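Local coordinates for tegument protein VP22 (Human herpesvirus 1, PDB 4XAL), which is a herpesvirus tegument protein that promotes viral mRNA accumulation and viral protein translation late in infection, modulates the host-shutoff RNase and stabilises microtubules, at residues H27-P32 with P41-F46; R49-A54 with K99-R104; R57-H62 with V93-G98. One frame throughout, in Å; residues are numbered along the deposited sequence.

Contact 1 (H27-P32 with P41-F46); sequences HFSTAP and PRVAGF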
loop_
_atom_site.group_PDB
_atom_site.type_symbol
_atom_site.label_atom_id
_atom_site.label_comp_id
_atom_site.label_asym_id
_atom_site.label_seq_id
_atom_site.Cartn_x
_atom_site.Cartn_y
_atom_site.Cartn_z
ATOM N N HIS A 27 -12.741 -2.293 5.905
ATOM C CA HIS A 27 -13.073 -2.741 7.252
ATOM C C HIS A 27 -13.230 -4.252 7.292
ATOM O O HIS A 27 -13.751 -4.842 6.352
ATOM C CB HIS A 27 -14.374 -2.092 7.732
ATOM C CG HIS A 27 -14.300 -0.605 7.806
ATOM N ND1 HIS A 27 -13.589 0.054 8.782
ATOM C CD2 HIS A 27 -14.829 0.352 7.007
ATOM C CE1 HIS A 27 -13.688 1.358 8.588
ATOM N NE2 HIS A 27 -14.439 1.565 7.519
ATOM N N PHE A 28 -12.775 -4.873 8.375
ATOM C CA PHE A 28 -13.011 -6.295 8.557
ATOM C C PHE A 28 -14.484 -6.528 8.901
ATOM O O PHE A 28 -15.186 -5.614 9.322
ATOM C CB PHE A 28 -12.098 -6.863 9.633
ATOM C CG PHE A 28 -10.637 -6.794 9.266
ATOM C CD1 PHE A 28 -10.182 -7.409 8.106
ATOM C CD2 PHE A 28 -9.741 -6.110 10.060
ATOM C CE1 PHE A 28 -8.839 -7.348 7.747
ATOM C CE2 PHE A 28 -8.402 -6.047 9.718
ATOM C CZ PHE A 28 -7.953 -6.659 8.559
ATOM N N SER A 29 -14.941 -7.751 8.690
ATOM C CA SER A 29 -16.358 -8.064 8.826
ATOM C C SER A 29 -16.839 -7.856 10.247
ATOM O O SER A 29 -16.112 -8.119 11.205
ATOM C CB SER A 29 -16.636 -9.499 8.392
ATOM O OG SER A 29 -17.979 -9.843 8.679
ATOM N N THR A 30 -18.070 -7.361 10.380
ATOM C CA THR A 30 -18.659 -7.172 11.697
ATOM C C THR A 30 -19.555 -8.358 12.040
ATOM O O THR A 30 -20.187 -8.393 13.093
ATOM C CB THR A 30 -19.480 -5.864 11.775
ATOM O OG1 THR A 30 -20.418 -5.826 10.695
ATOM C CG2 THR A 30 -18.560 -4.656 11.667
ATOM N N ALA A 31 -19.600 -9.334 11.143
ATOM C CA ALA A 31 -20.469 -10.487 11.307
ATOM C C ALA A 31 -20.119 -11.375 12.515
ATOM O O ALA A 31 -21.029 -11.775 13.249
ATOM C CB ALA A 31 -20.480 -11.309 10.030
ATOM N N PRO A 32 -18.821 -11.696 12.733
ATOM C CA PRO A 32 -18.523 -12.512 13.927
ATOM C C PRO A 32 -19.029 -11.893 15.241
ATOM O O PRO A 32 -18.739 -10.732 15.526
ATOM C CB PRO A 32 -16.990 -12.584 13.932
ATOM C CG PRO A 32 -16.600 -12.450 12.490
ATOM C CD PRO A 32 -17.621 -11.496 11.889
ATOM N N PRO A 41 -16.706 -19.429 6.226
ATOM C CA PRO A 41 -15.859 -19.315 5.037
ATOM C C PRO A 41 -16.042 -17.980 4.317
ATOM O O PRO A 41 -15.068 -17.427 3.819
ATOM C CB PRO A 41 -16.330 -20.480 4.166
ATOM C CG PRO A 41 -16.762 -21.499 5.147
ATOM C CD PRO A 41 -17.381 -20.740 6.286
ATOM N N ARG A 42 -17.269 -17.475 4.274
ATOM C CA ARG A 42 -17.552 -16.200 3.625
ATOM C C ARG A 42 -16.776 -15.067 4.298
ATOM O O ARG A 42 -16.120 -14.271 3.628
ATOM C CB ARG A 42 -19.053 -15.907 3.656
ATOM C CG ARG A 42 -19.561 -15.002 2.544
ATOM C CD ARG A 42 -20.855 -14.295 2.947
ATOM N NE ARG A 42 -21.451 -14.900 4.136
ATOM C CZ ARG A 42 -21.408 -14.366 5.355
ATOM N NH1 ARG A 42 -20.824 -13.187 5.549
ATOM N NH2 ARG A 42 -21.966 -15.003 6.379
ATOM N N VAL A 43 -16.853 -15.018 5.624
ATOM C CA VAL A 43 -16.176 -13.993 6.401
ATOM C C VAL A 43 -14.661 -14.097 6.265
ATOM O O VAL A 43 -13.984 -13.084 6.098
ATOM C CB VAL A 43 -16.566 -14.076 7.876
ATOM C CG1 VAL A 43 -15.637 -13.218 8.739
ATOM C CG2 VAL A 43 -18.007 -13.647 8.046
ATOM N N ALA A 44 -14.130 -15.318 6.329
ATOM C CA ALA A 44 -12.687 -15.527 6.159
ATOM C C ALA A 44 -12.197 -15.001 4.808
ATOM O O ALA A 44 -11.169 -14.316 4.724
ATOM C CB ALA A 44 -12.346 -17.006 6.301
ATOM N N GLY A 45 -12.933 -15.323 3.753
ATOM C CA GLY A 45 -12.583 -14.853 2.422
ATOM C C GLY A 45 -12.639 -13.341 2.341
ATOM O O GLY A 45 -11.743 -12.703 1.772
ATOM N N PHE A 46 -13.697 -12.766 2.908
ATOM C CA PHE A 46 -13.876 -11.315 2.918
ATOM C C PHE A 46 -12.716 -10.625 3.633
ATOM O O PHE A 46 -12.121 -9.667 3.115
ATOM C CB PHE A 46 -15.203 -10.930 3.582
ATOM C CG PHE A 46 -15.411 -9.440 3.695
ATOM C CD1 PHE A 46 -15.907 -8.716 2.623
ATOM C CD2 PHE A 46 -15.101 -8.767 4.866
ATOM C CE1 PHE A 46 -16.091 -7.342 2.717
ATOM C CE2 PHE A 46 -15.282 -7.398 4.970
ATOM C CZ PHE A 46 -15.775 -6.685 3.889
#

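Contact 2 (R49-A54 with K99-R104); sequences RVFCAA and KNLLQR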
loop_
_atom_site.group_PDB
_atom_site.type_symbol
_atom_site.label_atom_id
_atom_site.label_comp_id
_atom_site.label_asym_id
_atom_site.label_seq_id
_atom_site.Cartn_x
_atom_site.Cartn_y
_atom_site.Cartn_z
ATOM N N ARG A 49 -9.398 -10.610 1.718
ATOM C CA ARG A 49 -9.337 -9.623 0.643
ATOM C C ARG A 49 -9.070 -8.242 1.220
ATOM O O ARG A 49 -8.288 -7.481 0.653
ATOM C CB ARG A 49 -10.627 -9.630 -0.185
ATOM C CG ARG A 49 -10.837 -10.915 -0.979
ATOM C CD ARG A 49 -12.064 -10.835 -1.901
ATOM N NE ARG A 49 -13.331 -10.662 -1.185
ATOM C CZ ARG A 49 -14.166 -11.655 -0.862
ATOM N NH1 ARG A 49 -13.876 -12.913 -1.171
ATOM N NH2 ARG A 49 -15.297 -11.393 -0.219
ATOM N N VAL A 50 -9.716 -7.918 2.342
ATOM C CA VAL A 50 -9.514 -6.619 2.990
ATOM C C VAL A 50 -8.071 -6.420 3.480
ATOM O O VAL A 50 -7.475 -5.356 3.269
ATOM C CB VAL A 50 -10.464 -6.426 4.182
ATOM C CG1 VAL A 50 -10.066 -5.190 4.989
ATOM C CG2 VAL A 50 -11.917 -6.317 3.710
ATOM N N PHE A 51 -7.522 -7.451 4.120
ATOM C CA PHE A 51 -6.140 -7.451 4.615
ATOM C C PHE A 51 -5.164 -7.184 3.475
ATOM O O PHE A 51 -4.307 -6.293 3.554
ATOM C CB PHE A 51 -5.825 -8.804 5.279
ATOM C CG PHE A 51 -4.413 -8.936 5.796
ATOM C CD1 PHE A 51 -4.039 -8.346 6.988
ATOM C CD2 PHE A 51 -3.475 -9.718 5.112
ATOM C CE1 PHE A 51 -2.735 -8.500 7.476
ATOM C CE2 PHE A 51 -2.189 -9.873 5.601
ATOM C CZ PHE A 51 -1.816 -9.265 6.766
ATOM N N CYS A 52 -5.293 -7.966 2.415
ATOM C CA CYS A 52 -4.365 -7.857 1.290
ATOM C C CYS A 52 -4.513 -6.511 0.602
ATOM O O CYS A 52 -3.518 -5.904 0.183
ATOM C CB CYS A 52 -4.583 -9.002 0.307
ATOM S SG CYS A 52 -4.199 -10.637 1.041
ATOM N N ALA A 53 -5.748 -6.025 0.507
ATOM C CA ALA A 53 -5.994 -4.731 -0.139
ATOM C C ALA A 53 -5.326 -3.594 0.612
ATOM O O ALA A 53 -4.721 -2.707 0.003
ATOM C CB ALA A 53 -7.494 -4.473 -0.261
ATOM N N ALA A 54 -5.419 -3.619 1.938
ATOM C CA ALA A 54 -4.820 -2.581 2.770
ATOM C C ALA A 54 -3.304 -2.566 2.643
ATOM O O ALA A 54 -2.681 -1.503 2.537
ATOM C CB ALA A 54 -5.220 -2.778 4.238
ATOM N N LYS A 99 -1.800 -2.665 14.500
ATOM C CA LYS A 99 -3.256 -2.638 14.622
ATOM C C LYS A 99 -3.898 -1.519 13.805
ATOM O O LYS A 99 -5.095 -1.553 13.537
ATOM C CB LYS A 99 -3.663 -2.495 16.095
ATOM C CG LYS A 99 -3.358 -1.121 16.695
ATOM C CD LYS A 99 -3.858 -1.017 18.136
ATOM C CE LYS A 99 -3.347 0.241 18.814
ATOM N NZ LYS A 99 -3.747 1.471 18.075
ATOM N N ASN A 100 -3.101 -0.532 13.407
ATOM C CA ASN A 100 -3.624 0.612 12.667
ATOM C C ASN A 100 -3.663 0.417 11.156
ATOM O O ASN A 100 -3.936 1.369 10.426
ATOM C CB ASN A 100 -2.790 1.854 12.980
ATOM C CG ASN A 100 -2.893 2.268 14.430
ATOM O OD1 ASN A 100 -3.989 2.336 14.989
ATOM N ND2 ASN A 100 -1.750 2.538 15.052
ATOM N N LEU A 101 -3.385 -0.803 10.692
ATOM C CA LEU A 101 -3.298 -1.096 9.257
ATOM C C LEU A 101 -4.448 -0.504 8.431
ATOM O O LEU A 101 -4.208 0.238 7.480
ATOM C CB LEU A 101 -3.253 -2.603 9.013
ATOM C CG LEU A 101 -3.202 -3.031 7.539
ATOM C CD1 LEU A 101 -1.826 -2.738 6.943
ATOM C CD2 LEU A 101 -3.518 -4.505 7.405
ATOM N N LEU A 102 -5.695 -0.824 8.784
ATOM C CA LEU A 102 -6.826 -0.364 7.960
ATOM C C LEU A 102 -7.028 1.152 8.039
ATOM O O LEU A 102 -7.289 1.817 7.023
ATOM C CB LEU A 102 -8.124 -1.076 8.373
ATOM C CG LEU A 102 -8.159 -2.605 8.224
ATOM C CD1 LEU A 102 -9.609 -3.079 8.236
ATOM C CD2 LEU A 102 -7.453 -3.075 6.954
ATOM N N GLN A 103 -6.936 1.689 9.249
ATOM C CA GLN A 103 -7.021 3.131 9.460
ATOM C C GLN A 103 -6.045 3.874 8.551
ATOM O O GLN A 103 -6.419 4.808 7.832
ATOM C CB GLN A 103 -6.741 3.462 10.925
ATOM C CG GLN A 103 -6.460 4.933 11.190
ATOM C CD GLN A 103 -7.674 5.668 11.718
ATOM O OE1 GLN A 103 -8.472 5.110 12.477
ATOM N NE2 GLN A 103 -7.818 6.930 11.327
ATOM N N ARG A 104 -4.795 3.429 8.560
ATOM C CA ARG A 104 -3.752 4.073 7.769
ATOM C C ARG A 104 -4.038 3.950 6.282
ATOM O O ARG A 104 -3.809 4.890 5.523
ATOM C CB ARG A 104 -2.375 3.474 8.076
ATOM C CG ARG A 104 -1.888 3.611 9.512
ATOM C CD ARG A 104 -1.393 5.012 9.826
ATOM N NE ARG A 104 -2.409 5.757 10.559
ATOM C CZ ARG A 104 -2.493 5.787 11.884
ATOM N NH1 ARG A 104 -1.615 5.113 12.616
ATOM N NH2 ARG A 104 -3.455 6.488 12.473
#

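Contact 3 (R57-H62 with V93-G98); sequences RLAAMH and VTVCEG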
loop_
_atom_site.group_PDB
_atom_site.type_symbol
_atom_site.label_atom_id
_atom_site.label_comp_id
_atom_site.label_asym_id
_atom_site.label_seq_id
_atom_site.Cartn_x
_atom_site.Cartn_y
_atom_site.Cartn_z
ATOM N N ARG A 57 -2.403 -1.150 -0.797
ATOM C CA ARG A 57 -2.580 0.303 -0.874
ATOM C C ARG A 57 -1.464 1.068 -0.207
ATOM O O ARG A 57 -0.979 2.072 -0.740
ATOM C CB ARG A 57 -3.894 0.732 -0.218
ATOM C CG ARG A 57 -5.113 0.405 -0.986
ATOM C CD ARG A 57 -6.253 1.245 -0.390
ATOM N NE ARG A 57 -7.553 0.777 -0.801
ATOM C CZ ARG A 57 -8.676 1.145 -0.201
ATOM N NH1 ARG A 57 -8.623 1.986 0.825
ATOM N NH2 ARG A 57 -9.831 0.671 -0.623
ATOM N N LEU A 58 -1.088 0.634 0.993
ATOM C CA LEU A 58 -0.006 1.289 1.709
ATOM C C LEU A 58 1.313 1.135 0.970
ATOM O O LEU A 58 2.108 2.078 0.898
ATOM C CB LEU A 58 0.114 0.729 3.125
ATOM C CG LEU A 58 -1.051 1.219 3.988
ATOM C CD1 LEU A 58 -1.297 0.286 5.177
ATOM C CD2 LEU A 58 -0.749 2.632 4.467
ATOM N N ALA A 59 1.563 -0.055 0.443
ATOM C CA ALA A 59 2.790 -0.274 -0.316
ATOM C C ALA A 59 2.825 0.642 -1.532
ATOM O O ALA A 59 3.848 1.275 -1.803
ATOM C CB ALA A 59 2.902 -1.706 -0.743
ATOM N N ALA A 60 1.717 0.707 -2.267
ATOM C CA ALA A 60 1.642 1.599 -3.440
ATOM C C ALA A 60 1.926 3.044 -3.033
ATOM O O ALA A 60 2.696 3.744 -3.691
ATOM C CB ALA A 60 0.275 1.496 -4.118
ATOM N N MET A 61 1.313 3.501 -1.945
ATOM C CA MET A 61 1.482 4.894 -1.544
ATOM C C MET A 61 2.937 5.192 -1.187
ATOM O O MET A 61 3.497 6.199 -1.635
ATOM C CB MET A 61 0.553 5.241 -0.371
ATOM C CG MET A 61 0.604 6.702 0.043
ATOM S SD MET A 61 1.879 7.049 1.277
ATOM C CE MET A 61 1.193 6.269 2.742
ATOM N N HIS A 62 3.570 4.324 -0.404
ATOM C CA HIS A 62 4.960 4.572 -0.040
ATOM C C HIS A 62 5.913 4.462 -1.224
ATOM O O HIS A 62 6.883 5.223 -1.318
ATOM C CB HIS A 62 5.393 3.628 1.071
ATOM C CG HIS A 62 4.767 3.963 2.386
ATOM N ND1 HIS A 62 4.912 5.202 2.978
ATOM C CD2 HIS A 62 3.939 3.258 3.189
ATOM C CE1 HIS A 62 4.230 5.228 4.107
ATOM N NE2 HIS A 62 3.623 4.064 4.254
ATOM N N VAL A 93 10.192 -0.598 -0.134
ATOM C CA VAL A 93 9.235 -0.058 0.809
ATOM C C VAL A 93 8.854 -1.133 1.822
ATOM O O VAL A 93 8.935 -2.324 1.541
ATOM C CB VAL A 93 7.961 0.504 0.112
ATOM C CG1 VAL A 93 8.324 1.494 -0.983
ATOM C CG2 VAL A 93 7.135 -0.584 -0.467
ATOM N N THR A 94 8.467 -0.692 3.009
ATOM C CA THR A 94 8.010 -1.611 4.051
ATOM C C THR A 94 6.659 -1.172 4.585
ATOM O O THR A 94 6.437 0.014 4.819
ATOM C CB THR A 94 9.008 -1.686 5.217
ATOM O OG1 THR A 94 8.988 -0.449 5.936
ATOM C CG2 THR A 94 10.400 -1.940 4.715
ATOM N N VAL A 95 5.749 -2.126 4.743
ATOM C CA VAL A 95 4.446 -1.853 5.332
ATOM C C VAL A 95 4.487 -2.429 6.738
ATOM O O VAL A 95 4.681 -3.623 6.902
ATOM C CB VAL A 95 3.294 -2.489 4.533
ATOM C CG1 VAL A 95 1.954 -2.160 5.185
ATOM C CG2 VAL A 95 3.303 -1.988 3.088
ATOM N N CYS A 96 4.348 -1.573 7.733
ATOM C CA CYS A 96 4.378 -2.015 9.118
ATOM C C CYS A 96 3.552 -1.046 9.927
ATOM O O CYS A 96 4.056 -0.013 10.371
ATOM C CB CYS A 96 5.810 -2.088 9.640
ATOM S SG CYS A 96 5.953 -2.764 11.315
ATOM N N GLU A 97 2.269 -1.357 10.082
ATOM C CA GLU A 97 1.340 -0.440 10.738
ATOM C C GLU A 97 0.662 -1.055 11.960
ATOM O O GLU A 97 -0.100 -0.380 12.648
ATOM C CB GLU A 97 0.260 0.024 9.755
ATOM C CG GLU A 97 0.786 0.844 8.573
ATOM C CD GLU A 97 1.417 2.162 8.990
ATOM O OE1 GLU A 97 1.146 2.662 10.106
ATOM O OE2 GLU A 97 2.186 2.719 8.189
ATOM N N GLY A 98 0.927 -2.330 12.222
ATOM C CA GLY A 98 0.319 -2.988 13.368
ATOM C C GLY A 98 -1.198 -2.903 13.336
ATOM O O GLY A 98 -1.815 -3.017 12.275
#

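Contact 1 (H27-P32 with P41-F46)
An ST turn at Ser29, in the loop that precedes helix 41-74 of the VP22 core domain, lies against Val43 and Phe46 in the first turns of that helix. Within the turn, the backbone N of Ala31 donates to Ser29 OG over 3.0 Å at 160°, closing the turn; Ser29, Ala31 and Pro32 all meet Val43. With its CG1 anti to the backbone N (chi1 167°), Val43 divides its two methyls among them. CG1 touches Ser29 CB and, at 3.9 Å, Pro32 CG, the proline ring and the valine reaching toward each other. Val43 CG2 lies 3.9 Å from Ala31 CB and equally close to Ser29 OG. One helical turn further on, Phe46 turns its ring edge to the backbone of His27 to Ser29, Ser29 N being 3.8 Å from Phe46 CE2. Ser29 CB also touches the ring, 3.9 Å from Phe46 CD2. Trp39 packs on Pro32 from within the connecting loop, while Asn47 OD1 takes a hydrogen bond from Ser29 N, so the backbone here is tied to the helix through a polar side chain as well as by apolar packing. No hydrogen bond joins the two segments themselves. Their closest approach is that of the His27 carbonyl to the phenylalanine rim, where His27 O sits near the ring plane, 3.3 Å from Phe46 CE2.

Contact 2 (R49-A54 with K99-R104)
Val50, Phe51 and Ala54 of the long helix 41-74 receive Leu101 and Leu102 from the first turn of helix 101-107, a helix-on-helix apolar contact in the VP22 core domain. Val50 comes first: its CG1, placed anti to the backbone N (chi1 170°), meets both branches of Leu102, with Leu102 CD1 and CD2 each 3.9 Å away, and the two side chains cross at about a right angle. Phe28, from the loop before the long helix, packs on both of these residues. Phe51 follows. Its CB leaves the helix away from the partner, but the ring comes back far enough for Phe51 CD1 to lie 3.9 Å from Leu101 CD2, the leucine methyl meeting the ring obliquely and again with the side chains roughly perpendicular. Ala54, a turn beyond Val50, is where the backbones come nearest, Ala54 CA being 6.0 Å from Leu102 CA; its short side chain points toward the other helix, and its methyl touches both leucines. Leu101 CB already points toward the partner, and Leu101 CG stands 3.9 Å from Ala54 CB. Leu102, with CG anti to the carbonyl carbon (chi1 -61°), brings its end nearer than its CB direction alone would suggest. The tightest touch of the contact falls to this second leucine, whose Leu102 CD2 is only 3.5 Å from Ala54 CB.

Contact 3 (R57-H62 with V93-G98)
Val95 and Val93 are the two bumps that the chain from 93 to 98 presses into residues 57-62 of helix 41-74, one at each end of the hollow beside Ala59. Val95 crosses Leu58 at about a right angle, Val95 CG1 4.0 Å from Leu58 CB, while Val95 CG2 reaches the helix backbone itself, 3.7 Å from Ala59 N, where the small alanine lets a methyl approach. Val93 fills the next groove: Val93 CG1 is 3.8 Å from His62 C, and Val93 CG2 is 4.0 Å from Ala59 O. Beyond Val95, Glu97 passes Leu58 at a slant, Glu97 CG being 4.0 Å from Leu58 CD1. The Glu97 carboxylate goes on to hydrogen-bond through OE2 with a polar side chain of a bound peptide. His62 NE2, buried without a hydrogen-bonding partner, stays 4.4 Å from Glu97 OE2, which lies near the ring plane. Alternate residues 93, 95 and 97 thus face the helix, as expected of an extended chain. Val93 and Thr94, part of a probable nuclear export signal, also pair with the bound peptide in an antiparallel beta ladder: a lone strand, backed by a helix, that is paired by a second chain.

In the fold
Helix 41-74 carries one side of all three contacts, which follow its length in order: contact 1 at its start, contact 2 next, contact 3 further on. Centres of contacts 1 and 2 lie 13 Å apart, those of contacts 2 and 3 10 Å, those of contacts 1 and 3 23 Å. Contact 1 is local and closes first; the other two bring back the chain after helix 79-88, strand 91-94 and then helix 101-107 packing against the long helix, so contact 3 closes within the stretch of chain spanned by contact 2. Helix 101-107 touches both neighbours, Leu102 meeting His27, and Arg104 and Leu101 meeting Glu97 and Val95, making one elongated, mostly helical core.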